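Local coordinates for hypothetical protein (Ruminococcus gnavus, PDB 4QAN) that is of unknown function but binds magnesium and, with its cystatin-like fold, is a divergent member of the NTF2-like superfamily, at residues A[8-13]-A[247-252]; A[137-142]-A[161-166]. All blocks are in the same frame, centred on the assembly; numbering follows the deposited sequence.

Contact 1 of 2, residues A[8-13]-A[247-252]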
loop_
_atom_site.group_PDB
_atom_site.type_symbol
_atom_site.label_atom_id
_atom_site.label_comp_id
_atom_site.label_asym_id
_atom_site.label_seq_id
_atom_site.Cartn_x
_atom_site.Cartn_y
_atom_site.Cartn_z
ATOM N N VAL A 8 -14.171 -8.121 -8.447
ATOM C CA VAL A 8 -13.201 -8.848 -7.638
ATOM C C VAL A 8 -13.056 -8.210 -6.255
ATOM O O VAL A 8 -12.102 -8.484 -5.540
ATOM C CB VAL A 8 -11.837 -8.969 -8.358
ATOM C CG1 VAL A 8 -12.018 -9.670 -9.696
ATOM C CG2 VAL A 8 -11.171 -7.615 -8.565
ATOM N N LEU A 9 -14.038 -7.389 -5.883
ATOM C CA LEU A 9 -14.058 -6.698 -4.607
ATOM C C LEU A 9 -14.931 -7.386 -3.566
ATOM O O LEU A 9 -16.065 -7.775 -3.834
ATOM C CB LEU A 9 -14.564 -5.261 -4.779
ATOM C CG LEU A 9 -13.685 -4.301 -5.583
ATOM C CD1 LEU A 9 -14.163 -2.870 -5.362
ATOM C CD2 LEU A 9 -12.210 -4.435 -5.203
ATOM N N ASN A 10 -14.383 -7.496 -2.360
ATOM C CA ASN A 10 -15.111 -7.961 -1.204
ATOM C C ASN A 10 -15.683 -6.723 -0.547
ATOM O O ASN A 10 -14.969 -5.983 0.141
ATOM C CB ASN A 10 -14.161 -8.699 -0.261
ATOM C CG ASN A 10 -14.859 -9.285 0.948
ATOM O OD1 ASN A 10 -16.031 -9.029 1.189
ATOM N ND2 ASN A 10 -14.120 -10.072 1.732
ATOM N N VAL A 11 -16.961 -6.471 -0.797
ATOM C CA VAL A 11 -17.647 -5.367 -0.147
ATOM C C VAL A 11 -17.986 -5.880 1.249
ATOM O O VAL A 11 -19.035 -6.474 1.472
ATOM C CB VAL A 11 -18.915 -4.917 -0.907
ATOM C CG1 VAL A 11 -19.461 -3.619 -0.309
ATOM C CG2 VAL A 11 -18.613 -4.714 -2.387
ATOM N N THR A 12 -17.058 -5.678 2.179
ATOM C CA THR A 12 -17.179 -6.219 3.531
ATOM C C THR A 12 -18.355 -5.562 4.246
ATOM O O THR A 12 -18.865 -4.545 3.779
ATOM C CB THR A 12 -15.902 -5.957 4.350
ATOM O OG1 THR A 12 -15.746 -4.551 4.557
ATOM C CG2 THR A 12 -14.673 -6.488 3.648
ATOM N N GLU A 13 -18.766 -6.128 5.383
ATOM C CA GLU A 13 -19.845 -5.556 6.199
ATOM C C GLU A 13 -19.583 -4.088 6.533
ATOM O O GLU A 13 -20.487 -3.263 6.456
ATOM C CB GLU A 13 -20.039 -6.352 7.501
ATOM C CG GLU A 13 -20.826 -7.644 7.336
ATOM C CD GLU A 13 -20.756 -8.555 8.559
ATOM O OE1 GLU A 13 -20.457 -8.069 9.678
ATOM O OE2 GLU A 13 -21.008 -9.774 8.401
ATOM N N GLU A 247 -7.788 -15.613 1.535
ATOM C CA GLU A 247 -9.007 -15.697 2.332
ATOM C C GLU A 247 -9.946 -14.551 2.054
ATOM O O GLU A 247 -9.520 -13.461 1.690
ATOM C CB GLU A 247 -8.684 -15.706 3.826
ATOM C CG GLU A 247 -7.816 -16.866 4.290
ATOM C CD GLU A 247 -8.505 -18.222 4.200
ATOM O OE1 GLU A 247 -9.737 -18.269 3.968
ATOM O OE2 GLU A 247 -7.804 -19.250 4.363
ATOM N N SER A 248 -11.233 -14.831 2.216
ATOM C CA SER A 248 -12.264 -13.820 2.319
ATOM C C SER A 248 -12.560 -13.603 3.806
ATOM O O SER A 248 -12.006 -14.292 4.675
ATOM C CB SER A 248 -13.520 -14.276 1.589
ATOM O OG SER A 248 -14.485 -13.243 1.540
ATOM N N SER A 249 -13.424 -12.642 4.097
ATOM C CA SER A 249 -13.873 -12.394 5.464
ATOM C C SER A 249 -15.200 -11.683 5.409
ATOM O O SER A 249 -15.528 -11.004 4.429
ATOM C CB SER A 249 -12.858 -11.554 6.261
ATOM O OG SER A 249 -12.539 -10.343 5.591
ATOM N N GLN A 250 -15.979 -11.843 6.454
ATOM C CA GLN A 250 -17.280 -11.196 6.502
ATOM C C GLN A 250 -17.046 -9.694 6.612
ATOM O O GLN A 250 -17.529 -8.927 5.796
ATOM C CB GLN A 250 -18.106 -11.720 7.678
ATOM C CG GLN A 250 -18.366 -13.220 7.642
ATOM C CD GLN A 250 -18.910 -13.709 6.297
ATOM O OE1 GLN A 250 -19.968 -13.262 5.836
ATOM N NE2 GLN A 250 -18.192 -14.641 5.668
ATOM N N ASP A 251 -16.244 -9.294 7.591
ATOM C CA ASP A 251 -15.973 -7.890 7.841
ATOM C C ASP A 251 -14.578 -7.501 7.362
ATOM O O ASP A 251 -13.778 -8.356 6.937
ATOM C CB ASP A 251 -16.142 -7.608 9.335
ATOM C CG ASP A 251 -16.434 -6.154 9.630
ATOM O OD1 ASP A 251 -16.459 -5.321 8.696
ATOM O OD2 ASP A 251 -16.627 -5.843 10.808
ATOM N N THR A 252 -14.321 -6.196 7.377
ATOM C CA THR A 252 -13.017 -5.637 7.036
ATOM C C THR A 252 -11.974 -6.187 8.001
ATOM O O THR A 252 -12.155 -6.099 9.217
ATOM C CB THR A 252 -13.069 -4.101 7.143
ATOM O OG1 THR A 252 -13.833 -3.572 6.046
ATOM C CG2 THR A 252 -11.670 -3.489 7.175
HETATM O O HOH W 1 -11.399 -10.922 1.042
#
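Two irregular loops meet at the surface, and an inverse gamma turn centred on V11 shapes one of them. Segment 8-13 lies between helix 2-6 and helix 27-39. Segment 247-252 leads from helix 237-242 towards helix 254-275. N10 and T12, flanking the turn's centre, both point toward 247-252, while V11 points away.

The amide of N10 makes the straightest bond. Its CG is anti to the backbone N (chi1 -177°), and ND2 donates to S249 O at 3.2 Å. The bond is near linear (170°), lies almost in the amide plane of N10 and meets a lone pair of the carbonyl. ND2 also donates to a water at 2.9 Å, and that water donates to E247 O.

One main-chain bond crosses further along: E13 N donates to Q250 O at 3.1 Å, again on a lone pair. T12 CA makes a weak, bent CA-H...O contact with the same Q250 O.

The hydroxyl pair is short. T12 OG1 sits between its backbone N and carbonyl carbon (chi1 66°), 2.6 Å from T252 OG1. T12 OG1 also bonds L15 N, and T252 OG1 bonds Y210 OH, so both hydroxyls are held from a second side.

Like charges come near each other. E13 OE1 is 4.6 Å from D251 OD2, which may slightly disfavour full ionisation of both. D251 OD1 is tied to S14 OG, and T252 N reaches it at 2.7 Å from above the carboxylate plane. S249 OG donates to D251 O at 2.7 Å, nearly along the C=O axis.

Contact 2 of 2, residues A[137-142]-A[161-166]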
loop_
_atom_site.group_PDB
_atom_site.type_symbol
_atom_site.label_atom_id
_atom_site.label_comp_id
_atom_site.label_asym_id
_atom_site.label_seq_id
_atom_site.Cartn_x
_atom_site.Cartn_y
_atom_site.Cartn_z
ATOM N N ALA A 137 1.554 17.926 -2.903
ATOM C CA ALA A 137 0.783 18.752 -3.844
ATOM C C ALA A 137 -0.556 19.173 -3.223
ATOM O O ALA A 137 -1.608 19.134 -3.869
ATOM C CB ALA A 137 0.567 18.023 -5.158
ATOM N N ALA A 138 -0.491 19.582 -1.959
ATOM C CA ALA A 138 -1.679 19.859 -1.162
ATOM C C ALA A 138 -1.952 21.351 -1.081
ATOM O O ALA A 138 -1.041 22.167 -1.187
ATOM C CB ALA A 138 -1.502 19.291 0.233
ATOM N N GLN A 139 -3.216 21.698 -0.878
ATOM C CA GLN A 139 -3.595 23.092 -0.669
ATOM C C GLN A 139 -3.001 23.626 0.634
ATOM O O GLN A 139 -2.372 24.672 0.635
ATOM C CB GLN A 139 -5.110 23.236 -0.639
ATOM C CG GLN A 139 -5.783 22.897 -1.954
ATOM C CD GLN A 139 -7.246 23.284 -1.943
ATOM O OE1 GLN A 139 -8.002 22.864 -1.063
ATOM N NE2 GLN A 139 -7.654 24.099 -2.910
ATOM N N GLU A 140 -3.213 22.899 1.730
ATOM C CA GLU A 140 -2.594 23.207 3.022
ATOM C C GLU A 140 -2.125 21.922 3.710
ATOM O O GLU A 140 -2.781 20.881 3.609
ATOM C CB GLU A 140 -3.585 23.896 3.969
ATOM C CG GLU A 140 -4.188 25.213 3.501
ATOM C CD GLU A 140 -4.770 26.030 4.652
ATOM O OE1 GLU A 140 -4.286 25.876 5.802
ATOM O OE2 GLU A 140 -5.709 26.827 4.415
ATOM N N VAL A 141 -0.991 22.004 4.402
ATOM C CA VAL A 141 -0.592 21.006 5.389
ATOM C C VAL A 141 -0.613 21.673 6.751
ATOM O O VAL A 141 -0.139 22.796 6.907
ATOM C CB VAL A 141 0.818 20.433 5.109
ATOM C CG1 VAL A 141 1.376 19.701 6.322
ATOM C CG2 VAL A 141 0.773 19.490 3.923
ATOM N N SER A 142 -1.172 20.989 7.739
ATOM C CA SER A 142 -1.196 21.510 9.106
ATOM C C SER A 142 -0.680 20.446 10.069
ATOM O O SER A 142 -1.284 19.383 10.201
ATOM C CB SER A 142 -2.605 21.934 9.488
ATOM O OG SER A 142 -2.667 22.207 10.868
ATOM N N ALA A 161 -2.053 16.703 9.137
ATOM C CA ALA A 161 -3.335 16.849 8.457
ATOM C C ALA A 161 -3.121 17.549 7.136
ATOM O O ALA A 161 -2.289 18.451 7.033
ATOM C CB ALA A 161 -4.293 17.654 9.314
ATOM N N VAL A 162 -3.882 17.150 6.126
ATOM C CA VAL A 162 -3.698 17.689 4.780
ATOM C C VAL A 162 -5.030 18.140 4.192
ATOM O O VAL A 162 -6.066 17.554 4.488
ATOM C CB VAL A 162 -2.953 16.679 3.870
ATOM C CG1 VAL A 162 -3.789 15.436 3.590
ATOM C CG2 VAL A 162 -2.518 17.346 2.577
ATOM N N GLN A 163 -4.998 19.218 3.407
ATOM C CA GLN A 163 -6.183 19.699 2.705
ATOM C C GLN A 163 -6.030 19.562 1.189
ATOM O O GLN A 163 -5.004 19.966 0.607
ATOM C CB GLN A 163 -6.475 21.163 3.049
ATOM C CG GLN A 163 -7.882 21.599 2.662
ATOM C CD GLN A 163 -8.066 23.111 2.699
ATOM O OE1 GLN A 163 -7.259 23.858 2.146
ATOM N NE2 GLN A 163 -9.135 23.565 3.347
ATOM N N TYR A 164 -7.053 18.975 0.568
ATOM C CA TYR A 164 -7.192 18.963 -0.881
ATOM C C TYR A 164 -8.600 19.418 -1.215
ATOM O O TYR A 164 -9.561 18.924 -0.634
ATOM C CB TYR A 164 -7.001 17.568 -1.454
ATOM C CG TYR A 164 -5.647 16.941 -1.250
ATOM C CD1 TYR A 164 -4.626 17.103 -2.185
ATOM C CD2 TYR A 164 -5.399 16.146 -0.143
ATOM C CE1 TYR A 164 -3.388 16.494 -2.007
ATOM C CE2 TYR A 164 -4.170 15.543 0.047
ATOM C CZ TYR A 164 -3.168 15.711 -0.887
ATOM O OH TYR A 164 -1.951 15.089 -0.674
ATOM N N GLU A 165 -8.707 20.348 -2.160
ATOM C CA GLU A 165 -9.993 20.883 -2.612
ATOM C C GLU A 165 -10.918 21.237 -1.450
ATOM O O GLU A 165 -12.111 20.921 -1.459
ATOM C CB GLU A 165 -10.668 19.902 -3.575
ATOM C CG GLU A 165 -9.748 19.442 -4.696
ATOM C CD GLU A 165 -10.468 19.217 -6.012
ATOM O OE1 GLU A 165 -10.820 20.217 -6.681
ATOM O OE2 GLU A 165 -10.660 18.037 -6.390
ATOM N N LYS A 166 -10.347 21.906 -0.454
ATOM C CA LYS A 166 -11.102 22.455 0.677
ATOM C C LYS A 166 -11.609 21.384 1.651
ATOM O O LYS A 166 -12.481 21.659 2.465
ATOM C CB LYS A 166 -12.265 23.329 0.176
ATOM C CG LYS A 166 -11.992 24.050 -1.146
ATOM C CD LYS A 166 -12.832 25.304 -1.325
ATOM C CE LYS A 166 -11.996 26.551 -1.090
ATOM N NZ LYS A 166 -12.805 27.793 -1.210
#
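A161 O is gripped twice, by one hydrogen bond and one weaker CA-H contact. S142 N donates to it at 2.9 Å, almost straight (175°). V141 CA lies 3.5 Å from the same A161 O. In return A161 N donates to S142 O at 3.0 Å, from above the carbonyl plane. Further on, Q163 N donates to E140 O at 2.8 Å, and the CA-H of V162 also leans on that oxygen.

These bonds zip the open end of the beta hairpin of strands 140-150 and 153-164, part of an antiparallel sheet. The short strand segments run antiparallel, 164° apart. V141 and V162 share one face; S142 and A161 lie on the other, where S142 OG bonds E27.

A137, with positive phi, closes helix 126-135 in a Schellman motif. Just after it, Q139 N donates to Q163 O at 2.9 Å, in a bent bond. The extended side chain of Q139 reaches past the strand end, and its OE1 accepts a hydrogen bond from K166 N at 2.6 Å, in the carbonyl plane.

A138 CB is squeezed against V162 CG2 at 3.2 Å, tighter than usual for two carbons. With CG2 anti to the backbone N, V162 turns that methyl to A138. The same methyl of A138 lies over one face of the Y164 ring, offset toward the rim, and Y164 OH bonds L136 O.

Contact 1 is a surface meeting of two loops far apart in sequence. Contact 2 is partly buried and joins neighbouring strands of one hairpin. They share no elements: contact 1 ties the N-terminal loop to the approach to helix 254-275, while contact 2 joins the start of strand 140-150 to the end of strand 153-164 within an antiparallel sheet. Their centres are about 31 Å apart and their nearest atoms about 21 Å, but contact 2 is nested along the chain within the loop closed by contact 1. The chemistry follows place. In 8-13 with 247-252, side-chain amide and hydroxyls and a water do much of the bonding. In 137-142 with 161-166, backbone bonds dominate, backed by apolar packing.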